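Local coordinates for protein 2-hydroxyisobutanoyl-CoA mutase large subunit (Aquincola tertiaricarbonis, PDB 4R3U) that works with its small cobalamin-binding partner subunit to interconvert 2-hydroxyisobutyryl-CoA and (S)-3-hydroxybutyryl-CoA, at residues F55-I66 with G418-Y429; R79-Y87 with N332-F340. All blocks are in the same frame, centred on the assembly; numbering follows the deposited sequence.

Contact 1. Residues F55-I66 with G418-Y429; sequences FPVQRTYTAADI and GSYYVEALTTEY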
loop_
_atom_site.group_PDB
_atom_site.type_symbol
_atom_site.label_atom_id
_atom_site.label_comp_id
_atom_site.label_asym_id
_atom_site.label_seq_id
_atom_site.Cartn_x
_atom_site.Cartn_y
_atom_site.Cartn_z
ATOM N N PHE A 55 18.148 -4.780 13.885
ATOM C CA PHE A 55 19.167 -5.556 13.188
ATOM C C PHE A 55 19.919 -4.578 12.304
ATOM O O PHE A 55 19.273 -3.829 11.565
ATOM C CB PHE A 55 18.521 -6.645 12.318
ATOM C CG PHE A 55 18.283 -7.965 12.996
ATOM C CD1 PHE A 55 17.546 -8.038 14.166
ATOM C CD2 PHE A 55 18.752 -9.148 12.430
ATOM C CE1 PHE A 55 17.319 -9.261 14.791
ATOM C CE2 PHE A 55 18.502 -10.381 13.039
ATOM C CZ PHE A 55 17.785 -10.428 14.216
ATOM N N PRO A 56 21.264 -4.512 12.393
ATOM C CA PRO A 56 22.001 -3.584 11.514
ATOM C C PRO A 56 21.926 -4.024 10.045
ATOM O O PRO A 56 22.018 -5.224 9.728
ATOM C CB PRO A 56 23.428 -3.614 12.065
ATOM C CG PRO A 56 23.555 -4.912 12.770
ATOM C CD PRO A 56 22.181 -5.307 13.244
ATOM N N VAL A 57 21.727 -3.038 9.146
ATOM C CA VAL A 57 21.637 -3.277 7.708
ATOM C C VAL A 57 22.796 -2.664 6.925
ATOM O O VAL A 57 23.306 -1.596 7.300
ATOM C CB VAL A 57 20.259 -2.936 7.098
ATOM C CG1 VAL A 57 19.170 -3.783 7.722
ATOM C CG2 VAL A 57 19.929 -1.445 7.216
ATOM N N GLN A 58 23.240 -3.368 5.860
ATOM C CA GLN A 58 24.301 -2.873 4.976
ATOM C C GLN A 58 23.678 -1.902 3.929
ATOM O O GLN A 58 22.470 -1.965 3.682
ATOM C CB GLN A 58 24.995 -4.037 4.238
ATOM C CG GLN A 58 25.709 -5.064 5.157
ATOM C CD GLN A 58 26.126 -6.336 4.437
ATOM O OE1 GLN A 58 26.161 -6.418 3.212
ATOM N NE2 GLN A 58 26.440 -7.368 5.174
ATOM N N ARG A 59 24.511 -1.017 3.314
ATOM C CA ARG A 59 24.120 -0.086 2.262
ATOM C C ARG A 59 23.467 -0.860 1.117
ATOM O O ARG A 59 22.423 -0.445 0.610
ATOM C CB ARG A 59 25.346 0.708 1.770
ATOM C CG ARG A 59 25.093 1.636 0.573
ATOM C CD ARG A 59 26.309 2.485 0.219
ATOM N NE ARG A 59 26.704 3.341 1.338
ATOM C CZ ARG A 59 27.724 3.101 2.160
ATOM N NH1 ARG A 59 28.521 2.057 1.956
ATOM N NH2 ARG A 59 27.964 3.912 3.181
ATOM N N THR A 60 24.084 -1.997 0.735
ATOM C CA THR A 60 23.624 -2.924 -0.297
ATOM C C THR A 60 24.115 -4.335 0.032
ATOM O O THR A 60 25.098 -4.499 0.767
ATOM C CB THR A 60 23.987 -2.419 -1.721
ATOM O OG1 THR A 60 22.912 -2.699 -2.617
ATOM C CG2 THR A 60 25.327 -2.985 -2.261
ATOM N N TYR A 61 23.424 -5.342 -0.506
ATOM C CA TYR A 61 23.764 -6.751 -0.340
ATOM C C TYR A 61 24.093 -7.354 -1.728
ATOM O O TYR A 61 23.431 -7.035 -2.723
ATOM C CB TYR A 61 22.618 -7.516 0.372
ATOM C CG TYR A 61 22.432 -7.136 1.826
ATOM C CD1 TYR A 61 21.795 -5.947 2.182
ATOM C CD2 TYR A 61 22.863 -7.975 2.848
ATOM C CE1 TYR A 61 21.652 -5.575 3.520
ATOM C CE2 TYR A 61 22.696 -7.626 4.192
ATOM C CZ TYR A 61 22.085 -6.426 4.524
ATOM O OH TYR A 61 21.946 -6.072 5.843
ATOM N N THR A 62 25.144 -8.178 -1.794
ATOM C CA THR A 62 25.580 -8.852 -3.020
ATOM C C THR A 62 25.477 -10.358 -2.803
ATOM O O THR A 62 25.099 -10.789 -1.706
ATOM C CB THR A 62 26.989 -8.410 -3.421
ATOM O OG1 THR A 62 27.944 -8.833 -2.423
ATOM C CG2 THR A 62 27.068 -6.900 -3.685
ATOM N N ALA A 63 25.815 -11.163 -3.830
ATOM C CA ALA A 63 25.767 -12.625 -3.715
ATOM C C ALA A 63 26.760 -13.142 -2.682
ATOM O O ALA A 63 26.519 -14.203 -2.100
ATOM C CB ALA A 63 26.038 -13.262 -5.060
ATOM N N ALA A 64 27.856 -12.368 -2.433
ATOM C CA ALA A 64 28.909 -12.693 -1.474
ATOM C C ALA A 64 28.356 -12.805 -0.041
ATOM O O ALA A 64 28.761 -13.697 0.722
ATOM C CB ALA A 64 30.028 -11.661 -1.547
ATOM N N ASP A 65 27.402 -11.926 0.293
ATOM C CA ASP A 65 26.742 -11.845 1.605
ATOM C C ASP A 65 25.924 -13.079 1.943
ATOM O O ASP A 65 25.683 -13.323 3.116
ATOM C CB ASP A 65 25.857 -10.586 1.689
ATOM C CG ASP A 65 26.606 -9.291 1.481
ATOM O OD1 ASP A 65 27.581 -9.038 2.229
ATOM O OD2 ASP A 65 26.235 -8.537 0.568
ATOM N N ILE A 66 25.482 -13.836 0.928
ATOM C CA ILE A 66 24.656 -15.032 1.122
ATOM C C ILE A 66 25.341 -16.354 0.760
ATOM O O ILE A 66 24.723 -17.411 0.882
ATOM C CB ILE A 66 23.223 -14.872 0.523
ATOM C CG1 ILE A 66 23.230 -14.624 -1.004
ATOM C CG2 ILE A 66 22.445 -13.798 1.274
ATOM C CD1 ILE A 66 21.982 -15.143 -1.706
ATOM N N GLY A 418 15.910 -15.470 -3.116
ATOM C CA GLY A 418 17.165 -15.157 -3.788
ATOM C C GLY A 418 17.700 -13.773 -3.523
ATOM O O GLY A 418 18.900 -13.547 -3.692
ATOM N N SER A 419 16.815 -12.829 -3.137
ATOM C CA SER A 419 17.165 -11.445 -2.803
ATOM C C SER A 419 18.323 -11.486 -1.822
ATOM O O SER A 419 18.227 -12.134 -0.769
ATOM C CB SER A 419 15.973 -10.718 -2.183
ATOM O OG SER A 419 16.356 -9.563 -1.457
ATOM N N TYR A 420 19.437 -10.840 -2.188
ATOM C CA TYR A 420 20.616 -10.845 -1.336
ATOM C C TYR A 420 20.327 -10.351 0.085
ATOM O O TYR A 420 20.728 -10.997 1.047
ATOM C CB TYR A 420 21.764 -10.087 -1.999
ATOM C CG TYR A 420 22.079 -10.516 -3.416
ATOM C CD1 TYR A 420 22.199 -11.867 -3.751
ATOM C CD2 TYR A 420 22.318 -9.572 -4.413
ATOM C CE1 TYR A 420 22.522 -12.263 -5.049
ATOM C CE2 TYR A 420 22.681 -9.955 -5.703
ATOM C CZ TYR A 420 22.782 -11.300 -6.018
ATOM O OH TYR A 420 23.098 -11.640 -7.309
ATOM N N TYR A 421 19.549 -9.275 0.205
ATOM C CA TYR A 421 19.152 -8.674 1.469
ATOM C C TYR A 421 18.198 -9.579 2.235
ATOM O O TYR A 421 18.491 -9.905 3.395
ATOM C CB TYR A 421 18.577 -7.251 1.240
ATOM C CG TYR A 421 17.939 -6.593 2.450
ATOM C CD1 TYR A 421 18.528 -6.680 3.717
ATOM C CD2 TYR A 421 16.770 -5.842 2.326
ATOM C CE1 TYR A 421 17.928 -6.111 4.837
ATOM C CE2 TYR A 421 16.174 -5.243 3.438
ATOM C CZ TYR A 421 16.747 -5.396 4.696
ATOM O OH TYR A 421 16.151 -4.829 5.804
ATOM N N VAL A 422 17.073 -10.005 1.603
ATOM C CA VAL A 422 16.066 -10.833 2.268
ATOM C C VAL A 422 16.691 -12.154 2.695
ATOM O O VAL A 422 16.498 -12.570 3.838
ATOM C CB VAL A 422 14.742 -10.967 1.453
ATOM C CG1 VAL A 422 13.685 -11.823 2.179
ATOM C CG2 VAL A 422 14.169 -9.596 1.101
ATOM N N GLU A 423 17.531 -12.753 1.838
ATOM C CA GLU A 423 18.217 -14.005 2.177
ATOM C C GLU A 423 19.195 -13.906 3.345
ATOM O O GLU A 423 19.176 -14.776 4.214
ATOM C CB GLU A 423 18.811 -14.721 0.955
ATOM C CG GLU A 423 17.784 -15.207 -0.066
ATOM C CD GLU A 423 16.674 -16.164 0.340
ATOM O OE1 GLU A 423 16.614 -16.593 1.514
ATOM O OE2 GLU A 423 15.847 -16.482 -0.543
ATOM N N ALA A 424 19.986 -12.817 3.408
ATOM C CA ALA A 424 20.940 -12.533 4.482
ATOM C C ALA A 424 20.206 -12.254 5.785
ATOM O O ALA A 424 20.598 -12.777 6.834
ATOM C CB ALA A 424 21.810 -11.344 4.104
ATOM N N LEU A 425 19.114 -11.453 5.717
ATOM C CA LEU A 425 18.285 -11.140 6.877
ATOM C C LEU A 425 17.535 -12.377 7.390
ATOM O O LEU A 425 17.478 -12.569 8.609
ATOM C CB LEU A 425 17.327 -9.977 6.557
ATOM C CG LEU A 425 16.807 -9.144 7.747
ATOM C CD1 LEU A 425 17.951 -8.722 8.718
ATOM C CD2 LEU A 425 16.033 -7.939 7.254
ATOM N N THR A 426 17.003 -13.237 6.461
ATOM C CA THR A 426 16.347 -14.508 6.813
ATOM C C THR A 426 17.351 -15.362 7.624
ATOM O O THR A 426 17.004 -15.901 8.684
ATOM C CB THR A 426 15.893 -15.263 5.542
ATOM O OG1 THR A 426 14.962 -14.458 4.810
ATOM C CG2 THR A 426 15.306 -16.650 5.843
ATOM N N THR A 427 18.607 -15.430 7.136
ATOM C CA THR A 427 19.672 -16.199 7.792
ATOM C C THR A 427 20.095 -15.628 9.166
ATOM O O THR A 427 20.385 -16.403 10.085
ATOM C CB THR A 427 20.793 -16.514 6.790
ATOM O OG1 THR A 427 20.232 -17.277 5.701
ATOM C CG2 THR A 427 21.946 -17.260 7.425
ATOM N N GLU A 428 20.125 -14.287 9.283
ATOM C CA GLU A 428 20.459 -13.549 10.505
ATOM C C GLU A 428 19.388 -13.828 11.556
ATOM O O GLU A 428 19.728 -14.206 12.681
ATOM C CB GLU A 428 20.609 -12.040 10.231
ATOM C CG GLU A 428 22.054 -11.583 10.167
ATOM C CD GLU A 428 22.817 -11.697 11.483
ATOM O OE1 GLU A 428 23.606 -12.661 11.627
ATOM O OE2 GLU A 428 22.618 -10.834 12.372
ATOM N N TYR A 429 18.096 -13.739 11.168
ATOM C CA TYR A 429 16.981 -14.071 12.052
ATOM C C TYR A 429 17.069 -15.510 12.596
ATOM O O TYR A 429 16.988 -15.690 13.809
ATOM C CB TYR A 429 15.616 -13.793 11.382
ATOM C CG TYR A 429 15.075 -12.450 11.796
ATOM C CD1 TYR A 429 14.291 -12.316 12.948
ATOM C CD2 TYR A 429 15.469 -11.287 11.135
ATOM C CE1 TYR A 429 13.873 -11.063 13.394
ATOM C CE2 TYR A 429 15.044 -10.035 11.562
ATOM C CZ TYR A 429 14.241 -9.928 12.686
ATOM O OH TYR A 429 13.876 -8.686 13.133
#

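Contact 2. Residues R79-Y87 with N332-F340; sequences RYPFTRGPY and NPESMRLRF. With 3HC (3-hydroxybutanoyl-coenzyme A), chain E.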
loop_
_atom_site.group_PDB
_atom_site.type_symbol
_atom_site.label_atom_id
_atom_site.label_comp_id
_atom_site.label_asym_id
_atom_site.label_seq_id
_atom_site.Cartn_x
_atom_site.Cartn_y
_atom_site.Cartn_z
ATOM N N ARG A 79 8.556 -27.948 0.194
ATOM C CA ARG A 79 9.678 -28.860 0.379
ATOM C C ARG A 79 10.515 -28.323 1.508
ATOM O O ARG A 79 10.682 -27.118 1.607
ATOM C CB ARG A 79 10.525 -28.981 -0.887
ATOM C CG ARG A 79 11.131 -30.364 -1.084
ATOM C CD ARG A 79 11.698 -30.479 -2.481
ATOM N NE ARG A 79 12.598 -31.626 -2.648
ATOM C CZ ARG A 79 12.470 -32.575 -3.579
ATOM N NH1 ARG A 79 11.441 -32.562 -4.418
ATOM N NH2 ARG A 79 13.350 -33.562 -3.652
ATOM N N TYR A 80 11.027 -29.222 2.366
ATOM C CA TYR A 80 11.849 -28.935 3.545
ATOM C C TYR A 80 13.083 -28.074 3.206
ATOM O O TYR A 80 13.702 -28.350 2.170
ATOM C CB TYR A 80 12.267 -30.275 4.198
ATOM C CG TYR A 80 13.105 -30.139 5.458
ATOM C CD1 TYR A 80 12.508 -30.072 6.718
ATOM C CD2 TYR A 80 14.494 -30.106 5.394
ATOM C CE1 TYR A 80 13.278 -29.978 7.875
ATOM C CE2 TYR A 80 15.268 -29.978 6.545
ATOM C CZ TYR A 80 14.657 -29.923 7.782
ATOM O OH TYR A 80 15.434 -29.840 8.908
ATOM N N PRO A 81 13.484 -27.056 4.033
ATOM C CA PRO A 81 12.886 -26.585 5.286
ATOM C C PRO A 81 11.732 -25.591 5.167
ATOM O O PRO A 81 11.430 -24.900 6.146
ATOM C CB PRO A 81 14.090 -26.027 6.046
ATOM C CG PRO A 81 14.960 -25.458 4.966
ATOM C CD PRO A 81 14.674 -26.244 3.700
ATOM N N PHE A 82 11.059 -25.541 3.988
ATOM C CA PHE A 82 9.875 -24.697 3.723
ATOM C C PHE A 82 10.064 -23.186 3.849
ATOM O O PHE A 82 9.088 -22.465 4.007
ATOM C CB PHE A 82 8.622 -25.158 4.519
ATOM C CG PHE A 82 8.354 -26.646 4.519
ATOM C CD1 PHE A 82 7.565 -27.226 3.534
ATOM C CD2 PHE A 82 8.875 -27.461 5.517
ATOM C CE1 PHE A 82 7.306 -28.588 3.546
ATOM C CE2 PHE A 82 8.647 -28.829 5.505
ATOM C CZ PHE A 82 7.845 -29.383 4.532
ATOM N N THR A 83 11.296 -22.693 3.717
ATOM C CA THR A 83 11.594 -21.250 3.745
ATOM C C THR A 83 10.675 -20.475 2.759
ATOM O O THR A 83 10.116 -19.428 3.114
ATOM C CB THR A 83 13.071 -21.085 3.388
ATOM O OG1 THR A 83 13.835 -22.017 4.169
ATOM C CG2 THR A 83 13.587 -19.623 3.518
ATOM N N ARG A 84 10.489 -21.030 1.541
ATOM C CA ARG A 84 9.705 -20.449 0.441
ATOM C C ARG A 84 8.170 -20.645 0.510
ATOM O O ARG A 84 7.450 -20.096 -0.317
ATOM C CB ARG A 84 10.279 -20.923 -0.901
ATOM C CG ARG A 84 11.811 -20.884 -0.905
ATOM C CD ARG A 84 12.392 -20.905 -2.283
ATOM N NE ARG A 84 12.113 -19.656 -2.966
ATOM C CZ ARG A 84 12.131 -19.511 -4.279
ATOM N NH1 ARG A 84 12.425 -20.541 -5.062
ATOM N NH2 ARG A 84 11.847 -18.333 -4.826
ATOM N N GLY A 85 7.681 -21.379 1.503
ATOM C CA GLY A 85 6.254 -21.582 1.673
ATOM C C GLY A 85 5.913 -22.999 2.080
ATOM O O GLY A 85 6.631 -23.940 1.715
ATOM N N PRO A 86 4.820 -23.181 2.862
ATOM C CA PRO A 86 4.457 -24.547 3.306
ATOM C C PRO A 86 3.830 -25.436 2.213
ATOM O O PRO A 86 3.816 -26.664 2.357
ATOM C CB PRO A 86 3.476 -24.286 4.452
ATOM C CG PRO A 86 2.799 -23.009 4.068
ATOM C CD PRO A 86 3.875 -22.170 3.389
ATOM N N TYR A 87 3.302 -24.818 1.131
ATOM C CA TYR A 87 2.662 -25.520 0.019
ATOM C C TYR A 87 3.446 -25.313 -1.294
ATOM O O TYR A 87 4.040 -24.252 -1.491
ATOM C CB TYR A 87 1.177 -25.097 -0.133
ATOM C CG TYR A 87 0.375 -25.011 1.153
ATOM C CD1 TYR A 87 0.382 -26.055 2.076
ATOM C CD2 TYR A 87 -0.444 -23.916 1.414
ATOM C CE1 TYR A 87 -0.337 -25.968 3.271
ATOM C CE2 TYR A 87 -1.206 -23.839 2.585
ATOM C CZ TYR A 87 -1.151 -24.870 3.507
ATOM O OH TYR A 87 -1.897 -24.794 4.655
ATOM N N ASN A 332 6.867 -37.134 9.213
ATOM C CA ASN A 332 5.805 -36.689 8.317
ATOM C C ASN A 332 6.168 -35.263 7.894
ATOM O O ASN A 332 6.336 -34.403 8.767
ATOM C CB ASN A 332 4.420 -36.735 9.027
ATOM C CG ASN A 332 3.189 -36.349 8.202
ATOM O OD1 ASN A 332 3.247 -35.619 7.203
ATOM N ND2 ASN A 332 2.023 -36.797 8.655
ATOM N N PRO A 333 6.299 -34.999 6.564
ATOM C CA PRO A 333 6.686 -33.651 6.104
ATOM C C PRO A 333 5.786 -32.517 6.580
ATOM O O PRO A 333 6.293 -31.416 6.825
ATOM C CB PRO A 333 6.702 -33.778 4.577
ATOM C CG PRO A 333 5.884 -34.990 4.285
ATOM C CD PRO A 333 6.142 -35.924 5.422
ATOM N N GLU A 334 4.471 -32.803 6.769
ATOM C CA GLU A 334 3.452 -31.854 7.266
ATOM C C GLU A 334 3.736 -31.395 8.695
ATOM O O GLU A 334 3.307 -30.305 9.092
ATOM C CB GLU A 334 2.041 -32.442 7.193
ATOM C CG GLU A 334 1.594 -32.882 5.809
ATOM C CD GLU A 334 0.107 -33.157 5.751
ATOM O OE1 GLU A 334 -0.411 -33.846 6.658
ATOM O OE2 GLU A 334 -0.547 -32.644 4.816
ATOM N N SER A 335 4.481 -32.202 9.459
ATOM C CA SER A 335 4.908 -31.877 10.822
ATOM C C SER A 335 5.973 -30.762 10.803
ATOM O O SER A 335 6.180 -30.090 11.804
ATOM C CB SER A 335 5.516 -33.110 11.476
ATOM O OG SER A 335 4.526 -34.085 11.733
ATOM N N MET A 336 6.672 -30.606 9.666
ATOM C CA MET A 336 7.740 -29.628 9.510
ATOM C C MET A 336 7.285 -28.356 8.759
ATOM O O MET A 336 8.009 -27.351 8.790
ATOM C CB MET A 336 8.983 -30.293 8.878
ATOM C CG MET A 336 9.465 -31.515 9.659
ATOM S SD MET A 336 10.463 -32.646 8.669
ATOM C CE MET A 336 9.635 -34.133 8.995
ATOM N N ARG A 337 6.075 -28.378 8.132
ATOM C CA ARG A 337 5.557 -27.196 7.445
ATOM C C ARG A 337 4.716 -26.264 8.327
ATOM O O ARG A 337 3.623 -26.630 8.770
ATOM C CB ARG A 337 4.966 -27.457 6.033
ATOM C CG ARG A 337 3.766 -28.385 5.945
ATOM C CD ARG A 337 2.445 -27.649 5.790
ATOM N NE ARG A 337 1.280 -28.519 6.048
ATOM C CZ ARG A 337 0.771 -28.773 7.259
ATOM N NH1 ARG A 337 1.326 -28.253 8.345
ATOM N NH2 ARG A 337 -0.296 -29.553 7.388
ATOM N N LEU A 338 5.266 -25.060 8.602
ATOM C CA LEU A 338 4.629 -24.031 9.414
ATOM C C LEU A 338 3.525 -23.360 8.624
ATOM O O LEU A 338 3.758 -22.870 7.521
ATOM C CB LEU A 338 5.678 -22.990 9.902
ATOM C CG LEU A 338 5.210 -21.900 10.873
ATOM C CD1 LEU A 338 6.271 -21.595 11.903
ATOM C CD2 LEU A 338 4.828 -20.617 10.129
ATOM N N ARG A 339 2.328 -23.358 9.192
ATOM C CA ARG A 339 1.146 -22.703 8.639
ATOM C C ARG A 339 0.847 -21.586 9.635
ATOM O O ARG A 339 0.956 -21.813 10.851
ATOM C CB ARG A 339 -0.074 -23.661 8.521
ATOM C CG ARG A 339 0.103 -24.863 7.578
ATOM C CD ARG A 339 -1.063 -25.819 7.704
ATOM N NE ARG A 339 -1.287 -26.170 9.109
ATOM C CZ ARG A 339 -2.467 -26.419 9.662
ATOM N NH1 ARG A 339 -3.573 -26.393 8.932
ATOM N NH2 ARG A 339 -2.549 -26.699 10.948
ATOM N N PHE A 340 0.520 -20.372 9.134
ATOM C CA PHE A 340 0.253 -19.238 10.016
ATOM C C PHE A 340 -0.805 -18.254 9.533
ATOM O O PHE A 340 -0.965 -18.033 8.329
ATOM C CB PHE A 340 1.557 -18.503 10.431
ATOM C CG PHE A 340 2.171 -17.575 9.402
ATOM C CD1 PHE A 340 2.931 -18.080 8.345
ATOM C CD2 PHE A 340 2.046 -16.192 9.523
ATOM C CE1 PHE A 340 3.545 -17.215 7.426
ATOM C CE2 PHE A 340 2.627 -15.332 8.579
ATOM C CZ PHE A 340 3.382 -15.847 7.548
HETATM N N1A 3HC E . -3.027 -26.130 -2.705
HETATM C C2A 3HC E . -3.896 -27.245 -2.261
HETATM N N3A 3HC E . -4.547 -26.963 -0.976
HETATM C C4A 3HC E . -4.349 -25.795 -0.320
HETATM C C5A 3HC E . -3.532 -24.834 -0.800
HETATM C C6A 3HC E . -2.871 -25.019 -1.964
HETATM N N6A 3HC E . -2.075 -24.037 -2.386
HETATM N N7A 3HC E . -3.564 -23.817 0.066
HETATM C C8A 3HC E . -4.391 -24.138 1.057
HETATM N N9A 3HC E . -4.850 -25.366 0.837
HETATM C C1B 3HC E . -5.802 -26.177 1.655
HETATM C C2B 3HC E . -5.242 -26.537 3.015
HETATM O O2B 3HC E . -4.467 -27.740 2.969
HETATM C C3B 3HC E . -6.504 -26.703 3.845
HETATM O O3B 3HC E . -7.091 -28.010 3.635
HETATM P P3B 3HC E . -7.647 -28.937 4.835
HETATM O O7A 3HC E . -8.715 -28.108 5.430
HETATM O O8A 3HC E . -8.129 -30.130 4.097
HETATM O O9A 3HC E . -6.438 -29.145 5.664
HETATM C C4B 3HC E . -7.451 -25.660 3.260
HETATM O O4B 3HC E . -6.989 -25.390 1.902
HETATM C C5B 3HC E . -7.477 -24.387 4.124
HETATM O O5B 3HC E . -6.245 -23.650 3.959
HETATM P P1A 3HC E . -5.190 -23.368 5.167
HETATM O O1A 3HC E . -5.286 -24.404 6.232
HETATM O O2A 3HC E . -3.870 -23.102 4.570
HETATM O O3A 3HC E . -5.806 -21.921 5.637
HETATM P P2A 3HC E . -6.828 -21.632 6.867
HETATM O O4A 3HC E . -7.141 -20.195 6.858
HETATM O O5A 3HC E . -7.948 -22.605 6.883
HETATM O O6A 3HC E . -5.896 -21.970 8.098
HETATM C CBP 3HC E . -4.413 -21.572 9.973
HETATM C CCP 3HC E . -4.773 -21.179 8.524
HETATM C CDP 3HC E . -3.881 -23.011 9.917
HETATM C CEP 3HC E . -3.279 -20.672 10.478
HETATM C CAP 3HC E . -5.666 -21.502 10.909
HETATM O OAP 3HC E . -5.433 -21.983 12.252
HETATM C C9P 3HC E . -6.472 -20.172 10.897
HETATM O O9P 3HC E . -7.372 -19.978 10.078
HETATM N N8P 3HC E . -6.194 -19.302 11.881
HETATM C C7P 3HC E . -6.938 -18.044 12.015
HETATM C C6P 3HC E . -6.608 -17.374 13.342
HETATM C C5P 3HC E . -7.280 -16.005 13.484
HETATM O O5P 3HC E . -7.920 -15.478 12.570
HETATM N N4P 3HC E . -7.098 -15.458 14.691
HETATM C C3P 3HC E . -7.630 -14.149 15.042
HETATM C C2P 3HC E . -6.786 -13.599 16.159
HETATM S S1P 3HC E . -7.295 -11.916 16.623
HETATM C C1 3HC E . -6.115 -11.683 17.962
HETATM O O1 3HC E . -5.836 -12.552 18.786
HETATM C C2 3HC E . -5.368 -10.337 17.992
HETATM C C3 3HC E . -6.226 -9.206 18.564
HETATM O O3 3HC E . -7.420 -9.087 17.797
HETATM C C4 3HC E . -6.560 -9.448 20.044
#

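Contact 1. Residues F55-I66 with G418-Y429
Y61 lies across the first turns of helix 420-442, with its ring against Y420, Y421 and A424. This is loop-on-helix packing where this TIM-barrel subunit meets its second copy: S419 is the N-cap, its OG accepting from V422 N, and the irregular segment 55-66 runs along the helix.

Start at Y61 CB, which sits 3.6 Å from Y420 CB and also touches Y421 N. Next, CG and CD1 rest on Y421 CA and CB, and this CA makes a CH-pi contact over one ring face. CE1 and CZ then reach Y421 CD1, the former at 3.3 Å, in an oblique aromatic pair with planes 31° apart. On the other branch, CD2 comes within 3.7 Å of A424 CB, and CE2 touches the same methyl. At the tip, OH accepts from Q58 N at 3.0 Å, a nearly straight bond that folds the segment back on itself. Shortening Y61 to an alanine would probably leave Q58 N without this acceptor and open a gap over Y421 and A424. The backbone O of Y61 is bonded to R84 of the second subunit.

T62 C and A63 N lie over one face of the Y420 ring, and I66 CD1 meets its edge. With CG2 anti to its own carbonyl carbon, I66 places that methyl 3.8 Å from A424 CB.

At the far end F55 and Y429 form an offset stack, planes only 3° apart and centroids separated by 4.1 Å. Y429 OH bonds to E308, while F55 CD2 touches L425 CD1 at 3.8 Å.

Contact 2. Residues R79-Y87 with N332-F340
The F82 ring is sandwiched: R337 CB sits over the centre of one face, and the backbone of R79 and Y80 covers the other, with G85 O at the edge. R337 CB is 3.5 Å from the ring centroid and 9° off its normal, a clear CH-pi contact. The setting is a TIM barrel of the methylmalonyl-CoA mutase family, where the loop before strand 97-102 packs on the loop leading into strand 340-344. A type I turn from F82 to G85 shapes the first loop.

The R337 guanidinium is flanked as well, by E334 CB on one face and R339 CD on the other. Its CG stands between the backbone N and the carbonyl carbon (chi1 62°), and the chain bends at chi2 (101°), bringing CD to 3.8 Å from P86 CB. NE approaches the edge of the Y87 ring, with guanidinium and ring planes almost perpendicular, while NH2 bonds to P294 O.

P86 CG lies over the centre of one face of that tyrosine ring. Farther from the ligand, M336 SD reaches Y80 CD1 at 3.8 Å, an oblique Met-aromatic contact, and K325 adds a cation-pi contact to Y80.

3-Hydroxybutanoyl-CoA (3HC) lies against Y87 and R339. The R339 guanidinium, held by N248 OD1 and L296 O, carries the pantetheine methyl CDP of 3HC on one face, 3.5 Å from NH1. Y87, a substrate-binding residue, crosses this arginine obliquely, its OH lying 3.3 Å from R339 CD. That oxygen is 2.6 Å from phosphate oxygen O2A of 3HC, a probable hydrogen bond.

In the fold
From the N terminus, the chain lays down 55-66 first and 79-87 soon after. It then builds barrel strands from 97-102 through 298-302 before 332-340 returns to 79-87, closing the loop of contact 2. Two more strands, 340-344 and 375-377, follow before helix 420-442 meets 55-66 and closes contact 1. Contact 2 is thus enclosed by contact 1, and the loops do not cross. The inner closure ties barrel loops together beside the acyl-CoA; the outer one packs the irregular segment 55-66 on the start of helix 420-442. Centres about 22 Å apart, they touch where T426 CG2 meets T83 CG2 at 4.1 Å, and both also reach the second subunit.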